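Local coordinates for protein alginate lyase, family PL7 (Zobellia galactanivorans, PDB 3ZPY) that probably cleaves the glycosidic bonds of alginate as a polysaccharide lyase, this chain being the catalytic domain of the longer marine enzyme AlyA1, at residues 39-42 with 43-46; 175-178 with 179-182; 157-161 with 162-166. One frame throughout, in Å; residues are numbered along the deposited sequence.

Overall arrangement
All three contacts are local and lie in the catalytic domain, a beta-jelly roll, in series along the chain, contact 3 only a short way before contact 2. Contact 1, in the loop between strands 29-31 and 51-53, supplies one ligand of the sodium ion; its centre is about 30 Å from that of contact 2 and 34 Å from that of contact 3, which sits across the chain's centre from it. Contacts 2 and 3 are nearer, with centres about 20 Å apart, and they share a sheet, since strands 154-160 and 171-177 are neighbours. There they touch through Y176 CD1 and L157 CB, 3.6 Å apart. Contact 3 ends strand 154-160 in a short helix, whereas contact 2 carries the chain from strand 171-177 over to the other sheet.

Contact 1: residues 39-42 with 43-46; sequences GISY and NTYS. With NA (sodium ion), chain C.
The CG2 branch methyl of I40 and the ring of Y45 make the apolar part of this turn, with CG2 of I40 3.8 Å from CD1 of Y45. The methyl reaches the ring obliquely, and CD1 of I40 adds a looser approach to the same ring carbon. Beside this, the polar contacts are mostly made by the backbone. T44 N donates to S41 O over 3.2 Å, but the bond is bent, at 138° at the hydrogen. One residue on, Y45 N reaches Y42 O at 3.4 Å, a weak bond. These two bonds, together with the backbone angles of Y42, N43 and T44, define two overlapping type I beta-turns, which bend the chain sharply within the long loop between strands 29-31 and 51-53 of the jelly roll. Two waters bind across the turns. One accepts from S41 N at 2.9 Å and also bonds to T44 OG1, while the other donates to Y42 O and, at 2.8 Å, to Y45 O. Farther out, the chain just before the turn holds the sodium ion: I40 O coordinates it at 2.8 Å, next to a water and the carbonyl oxygens of T35 and A37. The tyrosines tie the turn to the rest of the domain. With CG anti to the backbone N (chi1 178°), Y45 brings its ring against CG2 of I40 and its OH on to S19 OG, and the ring meets that of F51 nearly parallel. Y42 extends its phenol to W15 O, past I10 and A12. On the outer limb of the turn, N43 OD1 is bonded to S6 OG of helix 4-8 and N43 O to S3 OG.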
ATOM      1  N   GLY A  39      -4.927  -3.656  24.280  1.00 20.26           N
ATOM      2  CA  GLY A  39      -5.576  -4.948  24.001  1.00 19.44           C
ATOM      3  C   GLY A  39      -5.137  -5.675  22.758  1.00 18.69           C
ATOM      4  O   GLY A  39      -5.730  -6.727  22.398  1.00 18.45           O
ATOM      5  N   ILE A  40      -4.166  -5.103  22.038  1.00 16.58           N
ATOM      6  CA  ILE A  40      -3.788  -5.626  20.724  1.00 13.03           C
ATOM      7  C   ILE A  40      -2.412  -6.257  20.839  1.00 11.99           C
ATOM      8  O   ILE A  40      -1.520  -5.685  21.422  1.00 11.77           O
ATOM      9  CB  ILE A  40      -3.683  -4.490  19.662  1.00 13.52           C
ATOM     10  CG1 ILE A  40      -5.015  -3.734  19.462  1.00 18.18           C
ATOM     11  CG2 ILE A  40      -3.178  -5.072  18.356  1.00 11.76           C
ATOM     12  CD1 ILE A  40      -6.214  -4.625  19.478  1.00 17.34           C
ATOM     13  N   SER A  41      -2.274  -7.517  20.354  1.00  9.14           N
ATOM     14  CA  SER A  41      -0.942  -8.126  20.196  1.00 10.50           C
ATOM     15  C   SER A  41      -0.831  -8.663  18.777  1.00  7.70           C
ATOM     16  O   SER A  41      -1.808  -9.014  18.120  1.00  8.34           O
ATOM     17  CB  SER A  41      -0.672  -9.192  21.201  1.00 14.75           C
ATOM     18  OG  SER A  41      -1.609 -10.222  21.049  1.00 18.47           O
ATOM     19  N   TYR A  42       0.375  -8.578  18.275  1.00  7.71           N
ATOM     20  CA  TYR A  42       0.611  -8.728  16.883  1.00  6.93           C
ATOM     21  C   TYR A  42       0.020 -10.045  16.294  1.00  6.10           C
ATOM     22  O   TYR A  42      -0.703  -9.984  15.259  1.00  7.63           O
ATOM     23  CB  TYR A  42       2.151  -8.731  16.625  1.00  6.24           C
ATOM     24  CG  TYR A  42       2.526  -8.626  15.160  1.00  7.34           C
ATOM     25  CD1 TYR A  42       2.454  -9.720  14.295  1.00  7.21           C
ATOM     26  CD2 TYR A  42       2.900  -7.393  14.665  1.00  7.91           C
ATOM     27  CE1 TYR A  42       2.838  -9.586  12.957  1.00  8.26           C
ATOM     28  CE2 TYR A  42       3.287  -7.222  13.325  1.00  7.21           C
ATOM     29  CZ  TYR A  42       3.219  -8.312  12.454  1.00  7.16           C
ATOM     30  OH  TYR A  42       3.597  -8.117  11.137  1.00  6.86           O
ATOM     31  N   ASN A  43       0.326 -11.218  16.926  1.00  8.34           N
ATOM     32  CA  ASN A  43      -0.036 -12.454  16.266  1.00  8.78           C
ATOM     33  C   ASN A  43      -1.488 -12.811  16.473  1.00  8.02           C
ATOM     34  O   ASN A  43      -1.910 -13.792  15.921  1.00 10.96           O
ATOM     35  CB  ASN A  43       0.854 -13.636  16.706  1.00 12.31           C
ATOM     36  CG  ASN A  43       0.627 -14.945  15.824  1.00 18.55           C
ATOM     37  OD1 ASN A  43       0.629 -14.910  14.549  1.00 21.08           O
ATOM     38  ND2 ASN A  43       0.454 -16.087  16.507  1.00 27.71           N
ATOM     39  N   THR A  44      -2.238 -12.099  17.284  1.00  6.94           N
ATOM     40  CA  THR A  44      -3.703 -12.279  17.363  1.00  6.97           C
ATOM     41  C   THR A  44      -4.536 -11.140  16.793  1.00  9.27           C
ATOM     42  O   THR A  44      -5.760 -11.266  16.721  1.00  9.33           O
ATOM     43  CB  THR A  44      -4.160 -12.596  18.776  1.00 10.81           C
ATOM     44  OG1 THR A  44      -3.850 -11.486  19.634  1.00 11.82           O
ATOM     45  CG2 THR A  44      -3.442 -13.756  19.381  1.00 11.63           C
ATOM     46  N   TYR A  45      -3.895 -10.065  16.361  1.00  8.63           N
ATOM     47  CA  TYR A  45      -4.690  -8.930  15.888  1.00  7.88           C
ATOM     48  C   TYR A  45      -5.604  -9.271  14.702  1.00  7.94           C
ATOM     49  O   TYR A  45      -5.128  -9.739  13.653  1.00  6.80           O
ATOM     50  CB  TYR A  45      -3.780  -7.759  15.491  1.00  8.38           C
ATOM     51  CG  TYR A  45      -4.548  -6.574  14.960  1.00  7.84           C
ATOM     52  CD1 TYR A  45      -5.643  -6.043  15.652  1.00  8.79           C
ATOM     53  CD2 TYR A  45      -4.262  -6.067  13.706  1.00  7.33           C
ATOM     54  CE1 TYR A  45      -6.353  -4.960  15.146  1.00  9.53           C
ATOM     55  CE2 TYR A  45      -4.995  -5.011  13.167  1.00  6.18           C
ATOM     56  CZ  TYR A  45      -6.063  -4.493  13.856  1.00  6.94           C
ATOM     57  OH  TYR A  45      -6.777  -3.413  13.326  1.00  8.27           O
ATOM     58  N   SER A  46      -6.894  -8.911  14.837  1.00  7.85           N
ATOM     59  CA  SER A  46      -7.866  -9.054  13.768  1.00  5.80           C
ATOM     60  C   SER A  46      -9.010  -8.113  14.119  1.00  6.87           C
ATOM     61  O   SER A  46      -9.482  -8.128  15.257  1.00  7.53           O
ATOM     62  CB  SER A  46      -8.342 -10.525  13.665  1.00  6.39           C
ATOM     63  OG  SER A  46      -9.226 -10.697  12.578  1.00  8.68           O
TER
HETATM   64 NA    NA C 450      -1.068  -3.514  23.134  1.00  8.86          NA
HETATM   65  O   HOH W   1      -4.798  -8.749  19.548  1.00 11.68           O
HETATM   66  O   HOH W   2      -2.757 -11.152  13.288  1.00  7.75           O
HETATM   67  O   HOH W   3       1.443  -3.369  24.674  1.00 27.45           O

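Contact 2: residues 175-178 with 179-182; sequences GYSL and DTTY
The ring of Y182 has two oxygens in its plane at the edge, S177 O beside CE2 and a water beyond the hydroxyl, while the ring of Y176 meets it obliquely. The two ring centroids are 5.5 Å apart with planes at 45°, and the closest carbons, Y176 CD2 and Y182 CE1, come to 3.7 Å. The phenol oxygen then reaches back five residues: S177 N donates to Y182 OH over 2.9 Å, at 139° at the hydrogen. A tyrosine at the start of an antiparallel strand that bonds in this way to the backbone just before it fits the definition of a tyrosine corner, a motif of Greek-key beta-sandwiches. Here it spans the link by which the jelly roll passes from strand 171-177 in one sheet to strand 182-189 in the other. Y182 OH has a further partner, a water 2.6 Å from it; that water donates to G175 O. Chi1 of Y182, -66°, sets CG beside its own backbone N and turns the ring back along the preceding turn. That turn bends at D179, whose backbone adopts the left-handed helical conformation. On one side of it L178 packs on V155 and V105, residues of the two sheets being joined; T181, beyond the bend, bonds through OG1 to Q104 of strand 96-107. Inside the bend a second water donates to both S177 O and T180 O. The turn is also bridged by side chains, S177 OG and T180 OG1 being hydrogen-bonded at 2.8 Å.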
ATOM      1  N   GLY A 175      -6.709  -2.518 -19.062  1.00  8.38           N
ATOM      2  CA  GLY A 175      -6.879  -3.961 -19.176  1.00  9.53           C
ATOM      3  C   GLY A 175      -6.753  -4.692 -17.847  1.00  7.36           C
ATOM      4  O   GLY A 175      -6.572  -5.896 -17.827  1.00 10.49           O
ATOM      5  N   TYR A 176      -6.926  -4.010 -16.740  1.00  6.71           N
ATOM      6  CA  TYR A 176      -6.933  -4.600 -15.437  1.00  5.25           C
ATOM      7  C   TYR A 176      -8.396  -4.768 -14.922  1.00  5.69           C
ATOM      8  O   TYR A 176      -9.351  -4.159 -15.462  1.00  6.27           O
ATOM      9  CB  TYR A 176      -6.054  -3.801 -14.441  1.00  5.79           C
ATOM     10  CG  TYR A 176      -4.606  -3.889 -14.887  1.00  5.03           C
ATOM     11  CD1 TYR A 176      -4.095  -3.054 -15.919  1.00  5.29           C
ATOM     12  CD2 TYR A 176      -3.763  -4.879 -14.335  1.00  6.62           C
ATOM     13  CE1 TYR A 176      -2.805  -3.235 -16.418  1.00  6.18           C
ATOM     14  CE2 TYR A 176      -2.478  -4.996 -14.754  1.00  6.77           C
ATOM     15  CZ  TYR A 176      -2.017  -4.159 -15.782  1.00  6.20           C
ATOM     16  OH  TYR A 176      -0.716  -4.358 -16.235  1.00 10.60           O
ATOM     17  N   SER A 177      -8.528  -5.503 -13.830  1.00  5.65           N
ATOM     18  CA  SER A 177      -9.918  -5.653 -13.302  1.00  6.29           C
ATOM     19  C   SER A 177      -9.924  -5.908 -11.840  1.00  4.73           C
ATOM     20  O   SER A 177      -8.990  -6.432 -11.256  1.00  4.37           O
ATOM     21  CB  SER A 177     -10.893  -6.532 -14.074  1.00 10.58           C
ATOM     22  OG  SER A 177     -10.379  -7.790 -14.045  1.00 13.66           O
ATOM     23  N   LEU A 178     -11.082  -5.557 -11.247  1.00  4.60           N
ATOM     24  CA  LEU A 178     -11.396  -5.903  -9.880  1.00  6.17           C
ATOM     25  C   LEU A 178     -11.681  -7.427  -9.770  1.00  5.43           C
ATOM     26  O   LEU A 178     -12.072  -8.049 -10.730  1.00  6.80           O
ATOM     27  CB  LEU A 178     -12.588  -5.134  -9.357  1.00  5.45           C
ATOM     28  CG  LEU A 178     -12.350  -3.615  -9.356  1.00  5.58           C
ATOM     29  CD1 LEU A 178     -13.519  -2.854  -8.726  1.00  7.99           C
ATOM     30  CD2 LEU A 178     -11.062  -3.170  -8.649  1.00  6.10           C
ATOM     31  N   ASP A 179     -11.572  -7.966  -8.543  1.00  4.80           N
ATOM     32  CA  ASP A 179     -11.829  -9.372  -8.242  1.00  5.14           C
ATOM     33  C   ASP A 179     -11.062 -10.257  -9.144  1.00  5.65           C
ATOM     34  O   ASP A 179     -11.498 -11.347  -9.430  1.00  6.50           O
ATOM     35  CB  ASP A 179     -13.328  -9.616  -8.428  1.00  6.49           C
ATOM     36  CG  ASP A 179     -14.191  -8.738  -7.510  1.00  6.86           C
ATOM     37  OD1 ASP A 179     -13.834  -8.506  -6.354  1.00  8.03           O
ATOM     38  OD2 ASP A 179     -15.211  -8.156  -8.023  1.00 11.74           O
ATOM     39  N   THR A 180      -9.782  -9.973  -9.390  1.00  5.28           N
ATOM     40  CA  THR A 180      -8.930 -10.646 -10.328  1.00  4.78           C
ATOM     41  C   THR A 180      -7.568 -10.783  -9.724  1.00  4.61           C
ATOM     42  O   THR A 180      -6.967  -9.784  -9.282  1.00  5.65           O
ATOM     43  CB  THR A 180      -8.835  -9.933 -11.659  1.00  4.90           C
ATOM     44  OG1 THR A 180     -10.134  -9.886 -12.249  1.00  6.56           O
ATOM     45  CG2 THR A 180      -7.905 -10.622 -12.618  1.00  5.42           C
ATOM     46  N   THR A 181      -7.035 -11.984  -9.661  1.00  5.40           N
ATOM     47  CA  THR A 181      -5.734 -12.239  -8.983  1.00  4.86           C
ATOM     48  C   THR A 181      -4.615 -11.803  -9.899  1.00  4.77           C
ATOM     49  O   THR A 181      -4.525 -12.188 -11.090  1.00  6.78           O
ATOM     50  CB  THR A 181      -5.671 -13.746  -8.710  1.00  4.72           C
ATOM     51  OG1 THR A 181      -6.628 -13.906  -7.691  1.00  6.38           O
ATOM     52  CG2 THR A 181      -4.266 -14.136  -8.171  1.00  5.54           C
ATOM     53  N   TYR A 182      -3.707 -11.024  -9.287  1.00  4.25           N
ATOM     54  CA  TYR A 182      -2.447 -10.654  -9.994  1.00  4.01           C
ATOM     55  C   TYR A 182      -1.308 -11.085  -9.072  1.00  3.87           C
ATOM     56  O   TYR A 182      -1.289 -10.750  -7.873  1.00  5.56           O
ATOM     57  CB  TYR A 182      -2.365  -9.140 -10.209  1.00  4.13           C
ATOM     58  CG  TYR A 182      -3.411  -8.698 -11.144  1.00  4.09           C
ATOM     59  CD1 TYR A 182      -3.266  -8.841 -12.523  1.00  4.76           C
ATOM     60  CD2 TYR A 182      -4.609  -8.113 -10.636  1.00  4.15           C
ATOM     61  CE1 TYR A 182      -4.251  -8.418 -13.395  1.00  5.29           C
ATOM     62  CE2 TYR A 182      -5.664  -7.732 -11.492  1.00  5.09           C
ATOM     63  CZ  TYR A 182      -5.443  -7.855 -12.867  1.00  5.80           C
ATOM     64  OH  TYR A 182      -6.424  -7.440 -13.727  1.00  6.12           O
TER
HETATM   65  O   HOH W   4      -6.358  -8.280 -16.223  1.00 10.60           O
HETATM   66  O   HOH W   5      -8.128  -7.360  -8.745  1.00  3.45           O

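Contact 3: residues 157-161 with 162-166; sequences LKISG and YVTEE
T164 and I159 lie crosswise, their side chains at about a right angle, and meet through two CG2 methyls 3.9 Å apart. Both also touch F203 of strand 200-206, so this pair belongs to the core between the sheets of the jelly roll. With chi1 of 58°, OG1 of T164 sits between its own backbone N and carbonyl carbon and faces the strand. From there it donates to I159 O over 2.8 Å, standing 41° out of the carbonyl plane. A valine in its place would probably keep the methyl contact with I159 but leave I159 O without this hydroxyl donor, loosening the hold of the helix on the strand end. E165 approaches from the other flank. Chi1 of -64° sets CG beside its own backbone N, and the chain, extended beyond CG, runs alongside the G161 peptide, where G161 N donates to OE2 at 3.0 Å, meeting the carboxylate from above its plane. Strand 154-160 thus passes directly into the one-turn helix 162-165, with G161 as N-cap. It is no capping box: the N-cap has no side chain, and the returning glutamate lies one place beyond the third helical residue. G161 O accepts twice, from E165 N at 2.8 Å and from T164 N at 3.2 Å. Just past the helix, E166 CB lies over the centre of the Y162 ring, 3.6 Å above its plane. The carboxylate of E165 has a second, charged mate in R141 of strand 138-146, and S160 OG is bonded to Q143 of that strand. One carboxylate oxygen is therefore shared by a backbone N-H and a guanidinium, which would be expected to favour the ionised form of E165.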
ATOM      1  N   LEU A 157      -4.426   0.192 -14.171  1.00  4.46           N
ATOM      2  CA  LEU A 157      -3.272   0.275 -13.355  1.00  4.51           C
ATOM      3  C   LEU A 157      -2.744   1.726 -13.462  1.00  4.71           C
ATOM      4  O   LEU A 157      -2.520   2.252 -14.576  1.00  5.63           O
ATOM      5  CB  LEU A 157      -2.218  -0.725 -13.844  1.00  4.59           C
ATOM      6  CG  LEU A 157      -0.912  -0.734 -13.138  1.00  5.02           C
ATOM      7  CD1 LEU A 157      -0.950  -1.247 -11.696  1.00  6.73           C
ATOM      8  CD2 LEU A 157       0.149  -1.457 -13.965  1.00  6.74           C
ATOM      9  N   LYS A 158      -2.409   2.328 -12.320  1.00  5.18           N
ATOM     10  CA  LYS A 158      -1.846   3.719 -12.342  1.00  4.62           C
ATOM     11  C   LYS A 158      -0.591   3.697 -11.498  1.00  4.62           C
ATOM     12  O   LYS A 158      -0.635   3.264 -10.345  1.00  4.65           O
ATOM     13  CB  LYS A 158      -2.867   4.724 -11.831  1.00  5.35           C
ATOM     14  CG  LYS A 158      -2.352   6.116 -11.869  1.00  6.31           C
ATOM     15  CD  LYS A 158      -3.511   7.105 -11.664  1.00  6.64           C
ATOM     16  CE  LYS A 158      -2.987   8.546 -11.807  1.00  7.34           C
ATOM     17  NZ  LYS A 158      -4.158   9.511 -11.683  1.00 11.23           N
ATOM     18  N   ILE A 159       0.512   4.204 -12.098  1.00  4.69           N
ATOM     19  CA  ILE A 159       1.799   4.249 -11.410  1.00  4.55           C
ATOM     20  C   ILE A 159       2.084   5.686 -11.034  1.00  5.31           C
ATOM     21  O   ILE A 159       2.264   6.528 -11.927  1.00  6.35           O
ATOM     22  CB  ILE A 159       2.876   3.695 -12.310  1.00  4.56           C
ATOM     23  CG1 ILE A 159       2.520   2.208 -12.765  1.00  5.28           C
ATOM     24  CG2 ILE A 159       4.216   3.724 -11.551  1.00  6.08           C
ATOM     25  CD1 ILE A 159       2.365   1.252 -11.649  1.00  6.40           C
ATOM     26  N   SER A 160       2.097   5.921  -9.726  1.00  5.41           N
ATOM     27  CA  SER A 160       2.299   7.311  -9.226  1.00  5.67           C
ATOM     28  C   SER A 160       3.506   7.281  -8.269  1.00  5.83           C
ATOM     29  O   SER A 160       4.263   6.332  -8.271  1.00  5.44           O
ATOM     30  CB  SER A 160       1.009   7.762  -8.535  1.00  8.22           C
ATOM     31  OG  SER A 160      -0.055   7.909  -9.461  1.00  7.40           O
ATOM     32  N   GLY A 161       3.686   8.332  -7.456  1.00  6.07           N
ATOM     33  CA  GLY A 161       4.913   8.503  -6.722  1.00  6.53           C
ATOM     34  C   GLY A 161       5.991   9.199  -7.511  1.00  6.87           C
ATOM     35  O   GLY A 161       5.779   9.487  -8.695  1.00  6.94           O
ATOM     36  N   TYR A 162       7.178   9.371  -6.891  1.00  7.09           N
ATOM     37  CA  TYR A 162       8.237  10.245  -7.448  1.00  7.11           C
ATOM     38  C   TYR A 162       8.664   9.805  -8.868  1.00  7.19           C
ATOM     39  O   TYR A 162       8.783  10.606  -9.776  1.00  7.20           O
ATOM     40  CB  TYR A 162       9.437  10.205  -6.521  1.00  8.26           C
ATOM     41  CG  TYR A 162      10.509  11.101  -6.919  1.00  7.64           C
ATOM     42  CD1 TYR A 162      11.279  10.881  -8.091  1.00  9.54           C
ATOM     43  CD2 TYR A 162      10.678  12.293  -6.222  1.00 10.57           C
ATOM     44  CE1 TYR A 162      12.258  11.778  -8.477  1.00 12.86           C
ATOM     45  CE2 TYR A 162      11.665  13.219  -6.599  1.00 13.15           C
ATOM     46  CZ  TYR A 162      12.468  12.940  -7.750  1.00 12.71           C
ATOM     47  OH  TYR A 162      13.409  13.829  -8.203  1.00 19.15           O
ATOM     48  N   VAL A 163       8.734   8.478  -9.053  1.00  7.05           N
ATOM     49  CA  VAL A 163       9.359   7.946 -10.246  1.00  5.92           C
ATOM     50  C   VAL A 163       8.564   8.320 -11.536  1.00  6.06           C
ATOM     51  O   VAL A 163       9.159   8.436 -12.589  1.00  7.62           O
ATOM     52  CB  VAL A 163       9.542   6.387 -10.154  1.00  5.69           C
ATOM     53  CG1 VAL A 163       8.201   5.652 -10.206  1.00  7.09           C
ATOM     54  CG2 VAL A 163      10.556   5.925 -11.209  1.00  6.96           C
ATOM     55  N   THR A 164       7.269   8.587 -11.400  1.00  5.84           N
ATOM     56  CA  THR A 164       6.459   9.106 -12.521  1.00  6.62           C
ATOM     57  C   THR A 164       6.134  10.577 -12.276  1.00  8.21           C
ATOM     58  O   THR A 164       6.314  11.398 -13.193  1.00  8.62           O
ATOM     59  CB  THR A 164       5.221   8.262 -12.817  1.00  5.75           C
ATOM     60  OG1 THR A 164       4.438   8.197 -11.643  1.00  6.41           O
ATOM     61  CG2 THR A 164       5.571   6.918 -13.373  1.00  5.95           C
ATOM     62  N   GLU A 165       5.567  10.894 -11.110  1.00  8.81           N
ATOM     63  CA  GLU A 165       5.095  12.289 -10.932  1.00  9.68           C
ATOM     64  C   GLU A 165       6.145  13.373 -11.108  1.00  9.93           C
ATOM     65  O   GLU A 165       5.791  14.495 -11.474  1.00 15.36           O
ATOM     66  CB  GLU A 165       4.423  12.387  -9.565  1.00 12.72           C
ATOM     67  CG  GLU A 165       3.173  11.567  -9.380  1.00 12.80           C
ATOM     68  CD  GLU A 165       2.698  11.729  -7.954  1.00 19.06           C
ATOM     69  OE1 GLU A 165       2.885  12.789  -7.280  1.00 24.97           O
ATOM     70  OE2 GLU A 165       2.046  10.845  -7.482  1.00 23.41           O
ATOM     71  N   GLU A 166       7.391  13.109 -10.714  1.00  9.42           N
ATOM     72  CA  GLU A 166       8.457  14.092 -10.765  1.00 11.55           C
ATOM     73  C   GLU A 166       9.328  13.849 -11.997  1.00 11.11           C
ATOM     74  O   GLU A 166      10.322  14.508 -12.227  1.00 14.52           O
ATOM     75  CB  GLU A 166       9.274  14.055  -9.455  1.00 13.20           C
ATOM     76  CG  GLU A 166       8.540  14.583  -8.221  1.00 16.04           C
ATOM     77  CD  GLU A 166       8.531  16.081  -8.135  1.00 19.28           C
ATOM     78  OE1 GLU A 166       9.061  16.708  -9.049  1.00 22.63           O
ATOM     79  OE2 GLU A 166       8.010  16.605  -7.141  1.00 30.16           O
TER
HETATM   80  O   HOH W   6      -0.685  10.487  -9.545  1.00 15.43           O